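Local coordinates for member of DUF4221 family (Bacteroides vulgatus, PDB 3S9J), which is of unknown function but folds as a six-bladed beta-propeller, a scaffold that in other families often serves binding or catalysis, at residues A[15-21]-A[352-358]; A[323-327]-A[341-347]; A[31-35]-A[330-335]; A[43-48]-A[81-86]. The contacts are given in a common frame with arbitrary orientation. Numbering follows the deposited sequence.

Overall arrangement
The chain starts with strand 8-19, which joins the sheet made by the last three strands of the chain. Contact 1 (15-21 with 352-358) closes the propeller ring, and the other three contacts are nested inside its loop. Strands 31-36 and 39-46 then open the next blade. Contact 3 (31-35 with 330-335) sets the innermost strand of that blade beside that of the closing blade. Contact 4 (43-48 with 81-86) joins the same blade to the following one and nests within contact 3. Contact 2 (323-327 with 341-347) joins the loop leading from the preceding blade into the closing blade to the loop after strand 337-341. It crosses contact 3 along the chain, and it follows contact 4 in series.

Contact 1. Residues A[15-21]-A[352-358]; sequences QLAFPLD and ENKLVFT. With NA (sodium ion), chain C.
Residues 15-19 and 354-358 form extended, antiparallel neighbouring strands, with axes 4.5 Å apart at 169°. Leu16 pairs with Phe357 and Phe18 with Leu355 as hydrogen-bonded pairs. Leu16 N to Phe357 O, Phe357 N to Leu16 O and Phe18 N to Leu355 O are each 2.8 Å, and Leu355 N to Phe18 O is 2.9 Å. Past the strand ends, Leu20 N still bonds Asn353 O at 2.8 Å.

Leu16, Phe18, Leu355 and Phe357 share the face turned to the next blade. The two phenylalanines, both chi1 m, meet at their edges, CE2 to CE2 4.0 Å. Leu355 fits beside Phe18, CD2 to CD2 4.1 Å, and Leu20 CD1 reaches Leu355 CB at 4.1 Å. On the other face, small Ala17 leaves a dip. Lys354 CG and Val356 CG2 border it, 4.1 and 4.3 Å from Ala17 CB. Lys354 then curls so that its CD lies 4.1 Å from Pro19 CG.

At the loop end a sodium ion takes Asp21 O (2.4 Å), Asn353 OD1 (2.6 Å) and two waters, and Thr24 completes the site. An N-terminal strand zipped onto the C-terminal blade is the Velcro closure of a beta-propeller.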
# COMPACT_ATOMS: atom_id res chain seq x y z
N GLN A 15 6.57 19.20 -10.47
CA GLN A 15 5.60 19.00 -9.41
C GLN A 15 4.17 19.01 -9.96
O GLN A 15 3.88 19.66 -10.96
CB GLN A 15 5.71 20.12 -8.39
CG GLN A 15 6.84 19.99 -7.40
CD GLN A 15 6.56 20.80 -6.12
OE1 GLN A 15 5.97 21.88 -6.17
NE2 GLN A 15 6.96 20.25 -4.98
N LEU A 16 3.32 18.27 -9.28
CA LEU A 16 1.88 18.29 -9.51
C LEU A 16 1.27 18.91 -8.28
O LEU A 16 1.66 18.59 -7.15
CB LEU A 16 1.26 16.90 -9.65
CG LEU A 16 1.64 15.99 -10.81
CD1 LEU A 16 0.98 14.63 -10.54
CD2 LEU A 16 1.26 16.56 -12.17
N ALA A 17 0.30 19.80 -8.49
CA ALA A 17 -0.37 20.44 -7.36
C ALA A 17 -1.87 20.52 -7.63
O ALA A 17 -2.29 21.11 -8.63
CB ALA A 17 0.20 21.84 -7.05
N PHE A 18 -2.65 19.95 -6.73
CA PHE A 18 -4.09 19.97 -6.83
C PHE A 18 -4.70 20.85 -5.72
O PHE A 18 -4.69 20.48 -4.54
CB PHE A 18 -4.68 18.56 -6.71
CG PHE A 18 -4.14 17.57 -7.71
CD1 PHE A 18 -4.71 17.46 -8.98
CD2 PHE A 18 -3.13 16.68 -7.35
CE1 PHE A 18 -4.22 16.52 -9.90
CE2 PHE A 18 -2.63 15.76 -8.25
CZ PHE A 18 -3.18 15.66 -9.52
N PRO A 19 -5.28 21.99 -6.10
CA PRO A 19 -5.93 22.83 -5.12
C PRO A 19 -7.19 22.16 -4.59
O PRO A 19 -7.95 21.58 -5.35
CB PRO A 19 -6.25 24.12 -5.88
CG PRO A 19 -5.34 24.10 -7.03
CD PRO A 19 -5.24 22.66 -7.42
N LEU A 20 -7.38 22.25 -3.28
CA LEU A 20 -8.49 21.61 -2.59
C LEU A 20 -9.33 22.65 -1.87
O LEU A 20 -8.95 23.81 -1.74
CB LEU A 20 -7.94 20.58 -1.57
CG LEU A 20 -6.88 19.56 -2.03
CD1 LEU A 20 -6.41 18.69 -0.85
CD2 LEU A 20 -7.41 18.65 -3.20
N ASP A 21 -10.47 22.23 -1.37
CA ASP A 21 -11.22 23.01 -0.41
C ASP A 21 -11.74 22.07 0.67
O ASP A 21 -11.23 20.96 0.82
CB ASP A 21 -12.35 23.80 -1.08
CG ASP A 21 -13.47 22.93 -1.64
OD1 ASP A 21 -13.49 21.69 -1.48
OD2 ASP A 21 -14.37 23.50 -2.29
N GLU A 352 -2.64 22.54 3.77
CA GLU A 352 -3.62 21.48 3.88
C GLU A 352 -4.60 21.53 2.69
O GLU A 352 -5.26 20.56 2.44
CB GLU A 352 -4.40 21.59 5.19
CG GLU A 352 -5.29 22.82 5.23
CD GLU A 352 -6.01 23.02 6.55
OE1 GLU A 352 -6.31 22.02 7.23
OE2 GLU A 352 -6.30 24.20 6.87
N ASN A 353 -4.67 22.65 1.99
CA ASN A 353 -5.59 22.73 0.82
C ASN A 353 -4.89 22.71 -0.52
O ASN A 353 -5.38 23.24 -1.51
CB ASN A 353 -6.55 23.90 0.98
CG ASN A 353 -7.72 23.54 1.90
OD1 ASN A 353 -8.32 22.45 1.80
ND2 ASN A 353 -7.99 24.40 2.84
N LYS A 354 -3.72 22.10 -0.55
CA LYS A 354 -3.03 21.82 -1.80
C LYS A 354 -2.38 20.45 -1.71
O LYS A 354 -1.47 20.23 -0.91
CB LYS A 354 -1.97 22.89 -2.07
CG LYS A 354 -1.49 22.98 -3.51
CD LYS A 354 -2.27 24.00 -4.37
CE LYS A 354 -2.12 25.48 -3.95
NZ LYS A 354 -0.78 26.08 -4.20
N LEU A 355 -2.86 19.51 -2.52
CA LEU A 355 -2.24 18.18 -2.61
C LEU A 355 -1.10 18.24 -3.61
O LEU A 355 -1.29 18.52 -4.78
CB LEU A 355 -3.23 17.10 -2.99
CG LEU A 355 -2.71 15.70 -3.22
CD1 LEU A 355 -2.09 15.09 -1.92
CD2 LEU A 355 -3.90 14.82 -3.74
N VAL A 356 0.13 18.04 -3.12
CA VAL A 356 1.34 18.30 -3.90
C VAL A 356 2.16 17.03 -4.01
O VAL A 356 2.33 16.32 -3.00
CB VAL A 356 2.23 19.39 -3.25
CG1 VAL A 356 3.53 19.61 -4.03
CG2 VAL A 356 1.47 20.71 -3.13
N PHE A 357 2.65 16.76 -5.21
CA PHE A 357 3.56 15.65 -5.49
C PHE A 357 4.76 16.12 -6.27
O PHE A 357 4.64 16.99 -7.13
CB PHE A 357 2.88 14.55 -6.33
CG PHE A 357 1.71 13.90 -5.70
CD1 PHE A 357 1.88 12.77 -4.91
CD2 PHE A 357 0.43 14.37 -5.93
CE1 PHE A 357 0.80 12.13 -4.35
CE2 PHE A 357 -0.67 13.73 -5.39
CZ PHE A 357 -0.50 12.63 -4.57
N THR A 358 5.92 15.53 -5.99
CA THR A 358 7.09 15.72 -6.82
C THR A 358 7.32 14.46 -7.65
O THR A 358 7.24 13.35 -7.13
CB THR A 358 8.32 16.06 -5.99
OG1 THR A 358 8.10 17.32 -5.35
CG2 THR A 358 9.56 16.13 -6.88
NA NA C . -9.46 20.14 2.16
O HOH W 1 -7.54 19.38 3.40
O HOH W 2 -11.16 19.01 3.89

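Contact 2. Residues A[323-327]-A[341-347]; sequences GKKYF and SENNLEN. With FMT (formic acid), chain K.
Three hydrogen bonds hold these two loop segments together. Phe327 N donates to Ser341 O at 2.7 Å. Asn344 ND2 reaches Tyr326 O and Asn347 ND2 reaches Lys325 O, both at 2.9 Å. The two asparagines have chi1 t.

The 341-347 loop is folded tightly on itself. Ser341 OG accepts from Asn343 N at 3.0 Å, an ST turn. Asn343 centres an inverse gamma turn. Asn344 OD1 accepts from Glu346 N at 2.9 Å, an Asx turn, and a type I turn spans Asn344 to Asn347. A formic acid, probably from the crystallisation liquor, accepts from Leu345 N at 2.9 Å through its O1.

Packing lies outside these bonds. Phe327 CB rests 3.5 Å from Asn343 O. Lys324 CD comes within 2.8 Å of Glu346 OE1, but both side chains have alternative conformers, so this tight approach is uncertain. Glu342 OE2 turns to Thr358 of the adjoining strand. Carboxamide groups thus satisfy backbone carbonyls beside the blade, where the two loops lack regular strand pairing.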
# COMPACT_ATOMS: atom_id res chain seq x y z
N GLY A 323 14.05 13.90 5.85
CA GLY A 323 12.78 14.00 6.57
C GLY A 323 12.18 15.40 6.41
O GLY A 323 12.80 16.27 5.81
N LYS A 324 11.00 15.59 7.00
CA LYS A 324 10.33 16.89 7.12
C LYS A 324 9.99 17.51 5.75
O LYS A 324 9.89 18.72 5.63
CB LYS A 324 11.12 17.87 8.00
CG LYS A 324 11.05 17.52 9.50
CD LYS A 324 11.65 18.61 10.35
CE LYS A 324 13.11 18.84 9.97
NZ LYS A 324 13.98 17.69 10.41
N LYS A 325 9.81 16.66 4.74
CA LYS A 325 9.58 17.16 3.39
C LYS A 325 8.53 16.36 2.63
O LYS A 325 7.62 16.96 2.03
CB LYS A 325 10.88 17.16 2.59
CG LYS A 325 10.74 17.83 1.22
CD LYS A 325 12.08 18.13 0.54
CE LYS A 325 11.82 18.93 -0.76
NZ LYS A 325 13.06 19.17 -1.51
N TYR A 326 8.63 15.04 2.65
CA TYR A 326 7.74 14.19 1.90
C TYR A 326 6.76 13.44 2.79
O TYR A 326 7.03 13.16 3.96
CB TYR A 326 8.55 13.17 1.09
CG TYR A 326 9.49 13.83 0.14
CD1 TYR A 326 9.04 14.33 -1.08
CD2 TYR A 326 10.83 13.98 0.45
CE1 TYR A 326 9.90 14.98 -1.95
CE2 TYR A 326 11.70 14.63 -0.42
CZ TYR A 326 11.23 15.11 -1.61
OH TYR A 326 12.06 15.78 -2.46
N PHE A 327 5.61 13.09 2.20
CA PHE A 327 4.64 12.23 2.83
C PHE A 327 4.61 10.98 1.94
O PHE A 327 3.78 10.87 1.01
CB PHE A 327 3.27 12.91 2.94
CG PHE A 327 2.33 12.17 3.84
CD1 PHE A 327 2.32 12.44 5.22
CD2 PHE A 327 1.54 11.15 3.37
CE1 PHE A 327 1.47 11.71 6.08
CE2 PHE A 327 0.72 10.44 4.23
CZ PHE A 327 0.69 10.72 5.57
N SER A 341 4.34 12.47 -2.49
CA SER A 341 3.70 13.66 -1.96
C SER A 341 4.63 14.48 -1.12
O SER A 341 5.51 13.92 -0.40
CB SER A 341 2.47 13.30 -1.13
OG SER A 341 1.88 14.42 -0.49
N GLU A 342 4.42 15.80 -1.15
CA GLU A 342 5.11 16.74 -0.25
C GLU A 342 4.21 17.24 0.88
O GLU A 342 4.52 18.25 1.52
CB GLU A 342 5.72 17.91 -1.05
CG GLU A 342 6.95 17.46 -1.84
CD GLU A 342 7.96 18.56 -2.17
OE1 GLU A 342 7.96 19.63 -1.52
OE2 GLU A 342 8.77 18.32 -3.10
N ASN A 343 3.10 16.57 1.14
CA ASN A 343 2.17 16.98 2.20
C ASN A 343 2.60 16.45 3.58
O ASN A 343 1.84 15.82 4.28
CB ASN A 343 0.76 16.53 1.89
CG ASN A 343 0.16 17.34 0.78
OD1 ASN A 343 0.48 17.09 -0.38
ND2 ASN A 343 -0.68 18.32 1.12
N ASN A 344 3.86 16.73 3.92
CA ASN A 344 4.43 16.52 5.26
C ASN A 344 4.22 17.82 6.03
O ASN A 344 4.59 18.89 5.56
CB ASN A 344 5.91 16.20 5.10
CG ASN A 344 6.60 15.85 6.40
OD1 ASN A 344 6.52 16.62 7.36
ND2 ASN A 344 7.30 14.70 6.43
N LEU A 345 3.59 17.71 7.21
CA LEU A 345 3.25 18.85 8.04
C LEU A 345 4.47 19.75 8.35
O LEU A 345 4.32 20.95 8.61
CB LEU A 345 2.62 18.32 9.34
CG LEU A 345 1.97 19.30 10.31
CD1 LEU A 345 0.86 20.05 9.62
CD2 LEU A 345 1.44 18.56 11.52
N GLU A 346 5.68 19.18 8.33
CA GLU A 346 6.89 19.94 8.66
C GLU A 346 7.58 20.54 7.42
O GLU A 346 8.55 21.27 7.54
CB GLU A 346 7.82 19.07 9.55
CG GLU A 346 7.11 18.61 10.83
CD GLU A 346 8.05 18.08 11.92
OE1 GLU A 346 9.27 18.26 11.79
OE2 GLU A 346 7.56 17.49 12.91
N ASN A 347 7.07 20.25 6.23
CA ASN A 347 7.53 20.89 5.02
C ASN A 347 7.16 22.38 5.13
O ASN A 347 6.01 22.69 5.38
CB ASN A 347 6.84 20.27 3.80
CG ASN A 347 7.42 20.74 2.49
OD1 ASN A 347 7.61 21.94 2.27
ND2 ASN A 347 7.67 19.80 1.58
C FMT K . 1.14 15.44 7.21
O1 FMT K . 2.23 15.16 7.78
O2 FMT K . 0.04 15.00 7.58

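Contact 3. Residues A[31-35]-A[330-335]; sequences MFQFE and MSFVGR
Met31, a selenomethionine, reaches across to the bend at Met330. Its SE lies 3.8 Å from Met330 CG, and its CE touches Ser331 O at 3.5 Å and Phe332 CD1 at 3.8 Å. With 100 Å² covered, it has the largest covered area in the contact.

Strands 31-35 and 331-334 run nearly parallel, at 9°, with axes 6.6 Å apart. They are the innermost strands of adjacent blades, too far apart for direct backbone pairing. Gln33 stands opposite Phe332, CA to CA 6.3 Å. Its chi1 is t, and its CB packs on Phe332 CD2 at 3.6 Å. The side-chain amide of Gln33 is bonded to Lys274, Glu40 and Tyr275.

Water fills part of the gap. Water 3 lies 2.8 Å from both Met31 O and Ser331 O, placed to bridge them. Water 4 lies 2.7 Å from Val333 O, with a weak bond of 3.3 Å to Gln33 OE1.

At the far end Glu35 and Arg335 form a two-pronged salt bridge: Arg335 NH2 to Glu35 OE1 is 2.7 Å and Arg335 NE to Glu35 OE2 is 2.9 Å. Tyr275 also binds Glu35. The seam thus combines apolar side chains at Met31, waters on backbone carbonyls along its length, and an ion pair at the Glu35 end.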
# COMPACT_ATOMS: atom_id res chain seq x y z
N MSE A 31 -5.25 5.59 -2.53
CA MSE A 31 -5.10 6.41 -3.74
C MSE A 31 -4.26 5.64 -4.74
O MSE A 31 -3.19 5.15 -4.41
CB MSE A 31 -4.46 7.79 -3.48
CG MSE A 31 -3.39 7.86 -2.53
SE MSE A 31 -2.42 9.56 -3.00
CE MSE A 31 -0.97 8.58 -3.94
N PHE A 32 -4.79 5.50 -5.94
CA PHE A 32 -4.15 4.71 -6.99
C PHE A 32 -4.22 5.41 -8.32
O PHE A 32 -5.27 5.92 -8.71
CB PHE A 32 -4.86 3.39 -7.15
CG PHE A 32 -4.84 2.50 -5.91
CD1 PHE A 32 -3.66 1.95 -5.47
CD2 PHE A 32 -6.01 2.27 -5.18
CE1 PHE A 32 -3.64 1.14 -4.33
CE2 PHE A 32 -6.02 1.44 -4.08
CZ PHE A 32 -4.81 0.87 -3.64
N GLN A 33 -3.13 5.38 -9.06
CA GLN A 33 -3.12 5.88 -10.43
C GLN A 33 -3.78 4.85 -11.35
O GLN A 33 -3.61 3.63 -11.17
CB GLN A 33 -1.67 6.19 -10.86
CG GLN A 33 -1.50 6.84 -12.22
CD GLN A 33 -1.29 5.85 -13.36
OE1 GLN A 33 -1.52 4.65 -13.21
NE2 GLN A 33 -0.86 6.36 -14.53
N PHE A 34 -4.50 5.35 -12.35
CA PHE A 34 -5.11 4.52 -13.37
C PHE A 34 -5.26 5.29 -14.68
O PHE A 34 -5.18 6.51 -14.70
CB PHE A 34 -6.46 3.97 -12.90
CG PHE A 34 -7.56 4.99 -12.81
CD1 PHE A 34 -7.68 5.79 -11.70
CD2 PHE A 34 -8.50 5.12 -13.82
CE1 PHE A 34 -8.67 6.74 -11.60
CE2 PHE A 34 -9.51 6.05 -13.74
CZ PHE A 34 -9.62 6.87 -12.61
N GLU A 35 -5.43 4.54 -15.76
CA GLU A 35 -5.71 5.08 -17.08
C GLU A 35 -7.14 4.82 -17.47
O GLU A 35 -7.67 3.76 -17.19
CB GLU A 35 -4.78 4.44 -18.10
CG GLU A 35 -3.29 4.70 -17.85
CD GLU A 35 -2.59 5.45 -18.93
OE1 GLU A 35 -3.24 5.82 -19.93
OE2 GLU A 35 -1.36 5.67 -18.81
N MSE A 330 1.82 8.61 0.61
CA MSE A 330 1.05 8.97 -0.58
C MSE A 330 1.99 9.07 -1.78
O MSE A 330 2.53 10.15 -2.10
CB MSE A 330 0.30 10.27 -0.37
CG MSE A 330 -0.99 10.12 0.43
SE MSE A 330 -2.17 11.65 0.28
CE MSE A 330 -1.07 12.98 1.19
N SER A 331 2.26 7.91 -2.37
CA SER A 331 3.14 7.81 -3.53
C SER A 331 2.40 7.03 -4.62
O SER A 331 1.56 6.18 -4.31
CB SER A 331 4.46 7.09 -3.16
OG SER A 331 5.23 7.90 -2.29
N PHE A 332 2.71 7.33 -5.88
CA PHE A 332 2.18 6.57 -7.01
C PHE A 332 3.09 6.67 -8.21
O PHE A 332 3.89 7.61 -8.34
CB PHE A 332 0.78 7.03 -7.38
CG PHE A 332 0.71 8.39 -8.07
CD1 PHE A 332 0.55 9.56 -7.31
CD2 PHE A 332 0.74 8.51 -9.45
CE1 PHE A 332 0.47 10.80 -7.91
CE2 PHE A 332 0.66 9.77 -10.08
CZ PHE A 332 0.51 10.92 -9.30
N VAL A 333 2.99 5.69 -9.09
CA VAL A 333 3.74 5.75 -10.35
C VAL A 333 2.79 6.26 -11.43
O VAL A 333 1.71 5.70 -11.62
CB VAL A 333 4.27 4.38 -10.76
CG1 VAL A 333 5.00 4.46 -12.16
CG2 VAL A 333 5.21 3.82 -9.68
N GLY A 334 3.20 7.33 -12.10
CA GLY A 334 2.50 7.88 -13.25
C GLY A 334 3.29 7.68 -14.52
O GLY A 334 4.40 7.15 -14.50
N ARG A 335 2.73 8.12 -15.64
CA ARG A 335 3.45 8.04 -16.93
C ARG A 335 4.86 8.62 -16.88
O ARG A 335 5.78 8.03 -17.44
CB ARG A 335 2.66 8.75 -18.03
CG ARG A 335 1.36 8.06 -18.40
CD ARG A 335 0.55 8.98 -19.33
NE ARG A 335 -0.66 8.33 -19.80
CZ ARG A 335 -1.47 8.82 -20.74
NH1 ARG A 335 -1.24 9.98 -21.33
NH2 ARG A 335 -2.53 8.12 -21.10
O HOH W 3 -0.57 4.55 -5.15
O HOH W 4 1.00 3.09 -11.68

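Contact 4. Residues A[43-48]-A[81-86]; sequences HFENTQ and VFGSRP. With FMT (formic acid), chain J.
His43 and Glu45 are the most covered residues here, 75 Å² each, and both reach for Ser84. Strand 43-46 is the second of its blade, and strand 84-86 is the innermost of the following blade. They run antiparallel at 159°, with axes 7.6 Å apart, so side chains rather than strand pairing span the gap. In register, His43 faces Pro86, Glu45 faces Ser84 and Thr47 faces Phe82, with CA atoms 6.9, 6.5 and 7.3 Å apart.

His43, chi1 t, donates from NE2 to Ser84 OG at 2.9 Å. Pro86 CD sits over one face of its ring, 3.9 Å from the centroid, a CH-pi contact. Ser84 OG, chi1 p, in turn donates a hydrogen bond to Glu45 OE1 at 2.6 Å, although that oxygen is less surely placed.

Glu45 is fully extended, chi1 and chi2 t. Its OE2 accepts from Gly83 N at 3.2 Å and from Thr47 OG1 at 2.7 Å. Gly83 has phi 117° and psi 133°, a shape in which a CB would jam against the preceding carbonyl. Outside this network, the Phe82 ring lies by the loop, with CE1 3.5 Å from Thr47 OG1 and CZ 3.3 Å from Gln48 OE1.

His43 donates to Ser84 and Ser84 to Glu45, while Gly83 N and Thr47 OG1 also donate to Glu45. The buried carboxylate thus collects donors from both blades.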
# COMPACT_ATOMS: atom_id res chain seq x y z
N HIS A 43 -7.19 7.98 -8.61
CA HIS A 43 -8.33 7.58 -7.79
C HIS A 43 -7.96 7.93 -6.35
O HIS A 43 -6.97 7.42 -5.83
CB HIS A 43 -8.51 6.09 -7.92
CG HIS A 43 -9.51 5.49 -6.96
ND1 HIS A 43 -10.73 5.00 -7.39
CD2 HIS A 43 -9.44 5.24 -5.63
CE1 HIS A 43 -11.39 4.53 -6.34
NE2 HIS A 43 -10.63 4.63 -5.27
N PHE A 44 -8.73 8.77 -5.69
CA PHE A 44 -8.37 9.26 -4.37
C PHE A 44 -9.55 9.06 -3.44
O PHE A 44 -10.51 9.82 -3.48
CB PHE A 44 -7.98 10.72 -4.49
CG PHE A 44 -7.49 11.40 -3.22
CD1 PHE A 44 -8.38 11.98 -2.32
CD2 PHE A 44 -6.13 11.54 -2.99
CE1 PHE A 44 -7.91 12.68 -1.19
CE2 PHE A 44 -5.67 12.24 -1.86
CZ PHE A 44 -6.57 12.81 -0.98
N GLU A 45 -9.49 8.01 -2.62
CA GLU A 45 -10.56 7.75 -1.68
C GLU A 45 -10.59 8.87 -0.66
O GLU A 45 -9.60 9.11 -0.02
CB GLU A 45 -10.40 6.42 -0.97
CG GLU A 45 -11.58 6.10 -0.07
CD GLU A 45 -11.41 4.77 0.61
OE1 GLU A 45 -11.22 3.77 -0.12
OE2 GLU A 45 -11.46 4.71 1.85
N ASN A 46 -11.71 9.53 -0.51
CA ASN A 46 -11.79 10.74 0.35
C ASN A 46 -12.74 10.42 1.50
O ASN A 46 -13.88 10.92 1.56
CB ASN A 46 -12.30 11.88 -0.54
CG ASN A 46 -12.42 13.21 0.18
OD1 ASN A 46 -11.54 13.58 0.97
ND2 ASN A 46 -13.51 13.94 -0.10
N THR A 47 -12.26 9.56 2.40
CA THR A 47 -13.08 9.06 3.51
C THR A 47 -12.50 9.45 4.87
O THR A 47 -12.98 8.99 5.91
CB THR A 47 -13.22 7.52 3.45
OG1 THR A 47 -11.92 6.95 3.32
CG2 THR A 47 -14.12 7.13 2.24
N GLN A 48 -11.46 10.28 4.88
CA GLN A 48 -10.91 10.74 6.16
C GLN A 48 -11.85 11.73 6.83
O GLN A 48 -12.62 12.44 6.18
CB GLN A 48 -9.54 11.38 6.01
CG GLN A 48 -8.47 10.40 5.55
CD GLN A 48 -8.19 9.31 6.56
OE1 GLN A 48 -8.19 8.13 6.22
NE2 GLN A 48 -7.99 9.68 7.75
N VAL A 81 -16.83 1.90 4.27
CA VAL A 81 -15.76 1.95 3.30
C VAL A 81 -14.44 2.37 3.90
O VAL A 81 -14.32 3.38 4.62
CB VAL A 81 -16.09 2.92 2.15
CG1 VAL A 81 -14.88 3.06 1.18
CG2 VAL A 81 -17.35 2.49 1.45
N PHE A 82 -13.46 1.53 3.65
CA PHE A 82 -12.07 1.82 3.92
C PHE A 82 -11.19 0.99 3.00
O PHE A 82 -10.82 -0.16 3.24
CB PHE A 82 -11.67 1.74 5.39
CG PHE A 82 -10.75 2.84 5.78
CD1 PHE A 82 -11.12 4.16 5.53
CD2 PHE A 82 -9.51 2.60 6.33
CE1 PHE A 82 -10.28 5.21 5.84
CE2 PHE A 82 -8.68 3.65 6.66
CZ PHE A 82 -9.09 4.97 6.39
N GLY A 83 -10.90 1.61 1.87
CA GLY A 83 -10.16 1.01 0.79
C GLY A 83 -11.07 0.94 -0.44
O GLY A 83 -12.21 0.48 -0.37
N SER A 84 -10.53 1.35 -1.57
CA SER A 84 -11.26 1.37 -2.83
C SER A 84 -10.29 1.42 -3.97
O SER A 84 -9.20 2.02 -3.87
CB SER A 84 -12.26 2.54 -2.87
OG SER A 84 -11.59 3.78 -2.70
N ARG A 85 -10.65 0.77 -5.09
CA ARG A 85 -9.72 0.63 -6.17
C ARG A 85 -10.39 0.65 -7.53
O ARG A 85 -11.43 0.01 -7.71
CB ARG A 85 -8.96 -0.70 -6.01
CG ARG A 85 -9.84 -1.90 -6.14
CD ARG A 85 -9.13 -3.21 -5.83
NE ARG A 85 -7.90 -3.45 -6.54
CZ ARG A 85 -7.77 -3.82 -7.81
NH1 ARG A 85 -8.80 -3.93 -8.65
NH2 ARG A 85 -6.57 -4.08 -8.27
N PRO A 86 -9.78 1.36 -8.48
CA PRO A 86 -10.25 1.29 -9.89
C PRO A 86 -9.99 -0.12 -10.39
O PRO A 86 -8.90 -0.67 -10.16
CB PRO A 86 -9.37 2.30 -10.61
CG PRO A 86 -8.16 2.50 -9.78
CD PRO A 86 -8.55 2.15 -8.34
C FMT J . -7.09 -4.17 -11.87
O1 FMT J . -6.17 -3.95 -11.08
O2 FMT J . -8.28 -4.23 -11.54